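PDB 3CPK: Xcc1710-like domain-containing protein from Bordetella parapertussis 12822, which is of unknown function and belongs to the DUF498/DUF598 family, sharing an Xcc1710-like domain with its relatives. Local coordinates for residues 31-37 against 140-146. Sequence-based numbering, arbitrary orientation.
Sequences HAIAFAP and VVVALLP
Regular antiparallel beta pairing joins buried strands 33-35 and 140-144, second and third across the five-stranded mixed sheet, tying an early strand to the chain's last; their axes run 4.8 Å apart at 177°. Extended backbones place Ala34 opposite Ala143 as a non-hydrogen-bonded pair, flanked by two hydrogen-bonded pairs. In one, Ile33 N donates to Leu144 O (3.1 Å) and Leu144 N to Ile33 O (2.9 Å); in the other, Phe35 N donates to Val142 O and Val142 N to Phe35 O (both 3.0 Å). The close Ala34-Ala143 spacing (CA-CA 4.2 Å) accompanies CA-H...O contacts from Ala34 CA to Val142 O (3.1 Å) and Ala143 CA to Ile33 O (3.4 Å). Ile33, Phe35, Val142 and Leu144 share one face. Phe35, chi1 p and chi2 near 90°, lays its ring over Val142, also p, whose CG1 sits 3.6 Å from the ring centroid, 18° off the normal: a CH-pi contact. Leu144 CD1 approaches Phe35 CE2 at 4.1 Å. This face meets strand 21-24 and helix 123-135, where Tyr130 packs edge-to-face on Phe35; strands 42-43 (antiparallel to 33-35) and 91-95 (parallel to 140-144) flank the pair, so the sheet turns mixed at 140-144.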
ATOM      1  N   HIS A  31       2.563   0.013 -12.674  1.00 36.97           N
ATOM      2  CA  HIS A  31       2.596   1.393 -12.223  1.00 37.16           C
ATOM      3  C   HIS A  31       2.160   1.304 -10.763  1.00 37.00           C
ATOM      4  O   HIS A  31       1.566   0.305 -10.353  1.00 37.20           O
ATOM      5  CB  HIS A  31       1.648   2.284 -13.036  1.00 39.74           C
ATOM      6  CG  HIS A  31       0.195   1.958 -12.876  1.00 46.87           C
ATOM      7  ND1 HIS A  31      -0.427   0.939 -13.570  1.00 50.31           N
ATOM      8  CD2 HIS A  31      -0.770   2.543 -12.128  1.00 49.44           C
ATOM      9  CE1 HIS A  31      -1.709   0.916 -13.259  1.00 54.56           C
ATOM     10  NE2 HIS A  31      -1.944   1.881 -12.384  1.00 55.45           N
ATOM     11  N   ALA A  32       2.464   2.325  -9.971  1.00 35.62           N
ATOM     12  CA  ALA A  32       2.113   2.299  -8.557  1.00 34.86           C
ATOM     13  C   ALA A  32       0.609   2.251  -8.341  1.00 35.14           C
ATOM     14  O   ALA A  32      -0.157   2.867  -9.078  1.00 37.02           O
ATOM     15  CB  ALA A  32       2.714   3.497  -7.842  1.00 35.91           C
ATOM     16  N   ILE A  33       0.202   1.504  -7.324  1.00 30.80           N
ATOM     17  CA  ILE A  33      -1.202   1.347  -6.983  1.00 28.41           C
ATOM     18  C   ILE A  33      -1.412   1.430  -5.472  1.00 29.83           C
ATOM     19  O   ILE A  33      -0.466   1.416  -4.686  1.00 30.98           O
ATOM     20  CB  ILE A  33      -1.750  -0.016  -7.486  1.00 24.02           C
ATOM     21  CG1 ILE A  33      -0.901  -1.156  -6.917  1.00 23.44           C
ATOM     22  CG2 ILE A  33      -1.735  -0.049  -9.012  1.00 20.94           C
ATOM     23  CD1 ILE A  33      -1.355  -2.540  -7.330  1.00 19.51           C
ATOM     24  N   ALA A  34      -2.672   1.532  -5.078  1.00 29.76           N
ATOM     25  CA  ALA A  34      -3.037   1.598  -3.672  1.00 31.10           C
ATOM     26  C   ALA A  34      -4.399   0.934  -3.573  1.00 30.57           C
ATOM     27  O   ALA A  34      -5.179   0.964  -4.525  1.00 32.01           O
ATOM     28  CB  ALA A  34      -3.104   3.048  -3.201  1.00 30.43           C
ATOM     29  N   PHE A  35      -4.681   0.307  -2.440  1.00 31.04           N
ATOM     30  CA  PHE A  35      -5.960  -0.354  -2.282  1.00 30.35           C
ATOM     31  C   PHE A  35      -6.125  -0.938  -0.904  1.00 28.96           C
ATOM     32  O   PHE A  35      -5.160  -1.144  -0.171  1.00 28.88           O
ATOM     33  CB  PHE A  35      -6.138  -1.459  -3.348  1.00 29.63           C
ATOM     34  CG  PHE A  35      -5.099  -2.552  -3.285  1.00 29.89           C
ATOM     35  CD1 PHE A  35      -5.320  -3.697  -2.523  1.00 27.22           C
ATOM     36  CD2 PHE A  35      -3.891  -2.424  -3.975  1.00 30.95           C
ATOM     37  CE1 PHE A  35      -4.366  -4.702  -2.445  1.00 24.48           C
ATOM     38  CE2 PHE A  35      -2.921  -3.424  -3.907  1.00 32.19           C
ATOM     39  CZ  PHE A  35      -3.157  -4.569  -3.138  1.00 24.44           C
ATOM     40  N   ALA A  36      -7.383  -1.185  -0.571  1.00 31.05           N
ATOM     41  CA  ALA A  36      -7.783  -1.760   0.696  1.00 31.74           C
ATOM     42  C   ALA A  36      -8.356  -3.123   0.340  1.00 31.46           C
ATOM     43  O   ALA A  36      -8.416  -3.486  -0.834  1.00 32.32           O
ATOM     44  CB  ALA A  36      -8.843  -0.891   1.343  1.00 32.51           C
ATOM     45  N   PRO A  37      -8.760  -3.912   1.344  1.00 31.52           N
ATOM     46  CA  PRO A  37      -9.323  -5.234   1.049  1.00 31.30           C
ATOM     47  C   PRO A  37     -10.577  -5.097   0.187  1.00 32.76           C
ATOM     48  O   PRO A  37     -10.802  -5.860  -0.761  1.00 35.55           O
ATOM     49  CB  PRO A  37      -9.624  -5.788   2.438  1.00 30.57           C
ATOM     50  CG  PRO A  37      -8.527  -5.190   3.254  1.00 30.13           C
ATOM     51  CD  PRO A  37      -8.510  -3.761   2.785  1.00 31.24           C
ATOM     52  N   VAL A 140      -6.531  -2.726   6.853  1.00 41.42           N
ATOM     53  CA  VAL A 140      -5.280  -2.343   6.223  1.00 40.43           C
ATOM     54  C   VAL A 140      -5.364  -1.786   4.797  1.00 40.98           C
ATOM     55  O   VAL A 140      -6.188  -2.222   4.002  1.00 42.91           O
ATOM     56  CB  VAL A 140      -4.349  -3.576   6.199  1.00 40.78           C
ATOM     57  CG1 VAL A 140      -4.959  -4.655   5.302  1.00 36.77           C
ATOM     58  CG2 VAL A 140      -2.951  -3.186   5.725  1.00 41.30           C
ATOM     59  N   VAL A 141      -4.511  -0.813   4.490  1.00 39.58           N
ATOM     60  CA  VAL A 141      -4.431  -0.246   3.141  1.00 35.34           C
ATOM     61  C   VAL A 141      -2.977  -0.434   2.730  1.00 32.75           C
ATOM     62  O   VAL A 141      -2.084  -0.422   3.577  1.00 31.18           O
ATOM     63  CB  VAL A 141      -4.710   1.287   3.076  1.00 33.61           C
ATOM     64  CG1 VAL A 141      -4.550   1.768   1.646  1.00 32.39           C
ATOM     65  CG2 VAL A 141      -6.098   1.608   3.562  1.00 37.20           C
ATOM     66  N   VAL A 142      -2.736  -0.617   1.444  1.00 30.87           N
ATOM     67  CA  VAL A 142      -1.375  -0.760   0.973  1.00 30.04           C
ATOM     68  C   VAL A 142      -1.133   0.092  -0.274  1.00 32.29           C
ATOM     69  O   VAL A 142      -1.980   0.189  -1.156  1.00 32.15           O
ATOM     70  CB  VAL A 142      -1.021  -2.236   0.662  1.00 30.45           C
ATOM     71  CG1 VAL A 142      -1.837  -2.738  -0.525  1.00 31.10           C
ATOM     72  CG2 VAL A 142       0.475  -2.364   0.383  1.00 26.35           C
ATOM     73  N   ALA A 143       0.036   0.722  -0.304  1.00 35.15           N
ATOM     74  CA  ALA A 143       0.482   1.559  -1.412  1.00 33.29           C
ATOM     75  C   ALA A 143       1.788   0.913  -1.869  1.00 33.36           C
ATOM     76  O   ALA A 143       2.680   0.685  -1.053  1.00 33.14           O
ATOM     77  CB  ALA A 143       0.732   2.975  -0.928  1.00 32.52           C
ATOM     78  N   LEU A 144       1.897   0.627  -3.167  1.00 34.13           N
ATOM     79  CA  LEU A 144       3.074  -0.039  -3.726  1.00 33.37           C
ATOM     80  C   LEU A 144       3.655   0.564  -5.002  1.00 35.19           C
ATOM     81  O   LEU A 144       2.929   0.816  -5.970  1.00 34.88           O
ATOM     82  CB  LEU A 144       2.738  -1.494  -4.050  1.00 30.74           C
ATOM     83  CG  LEU A 144       2.005  -2.371  -3.037  1.00 34.10           C
ATOM     84  CD1 LEU A 144       1.157  -3.385  -3.802  1.00 34.46           C
ATOM     85  CD2 LEU A 144       2.990  -3.062  -2.103  1.00 34.42           C
ATOM     86  N   LEU A 145       4.973   0.758  -4.998  1.00 38.35           N
ATOM     87  CA  LEU A 145       5.718   1.251  -6.154  1.00 40.25           C
ATOM     88  C   LEU A 145       6.325  -0.048  -6.681  1.00 40.79           C
ATOM     89  O   LEU A 145       7.072  -0.709  -5.977  1.00 38.98           O
ATOM     90  CB  LEU A 145       6.839   2.200  -5.710  1.00 43.07           C
ATOM     91  CG  LEU A 145       6.451   3.491  -4.973  1.00 45.93           C
ATOM     92  CD1 LEU A 145       7.627   3.966  -4.128  1.00 41.56           C
ATOM     93  CD2 LEU A 145       6.017   4.569  -5.973  1.00 48.91           C
ATOM     94  N   PRO A 146       6.030  -0.422  -7.929  1.00 45.45           N
ATOM     95  CA  PRO A 146       6.570  -1.670  -8.477  1.00 49.01           C
ATOM     96  C   PRO A 146       8.049  -1.631  -8.830  1.00 52.81           C
ATOM     97  O   PRO A 146       8.717  -0.617  -8.624  1.00 51.57           O
ATOM     98  CB  PRO A 146       5.687  -1.911  -9.691  1.00 49.08           C
ATOM     99  CG  PRO A 146       5.506  -0.498 -10.226  1.00 51.83           C
ATOM    100  CD  PRO A 146       5.425   0.408  -8.991  1.00 47.47           C
TER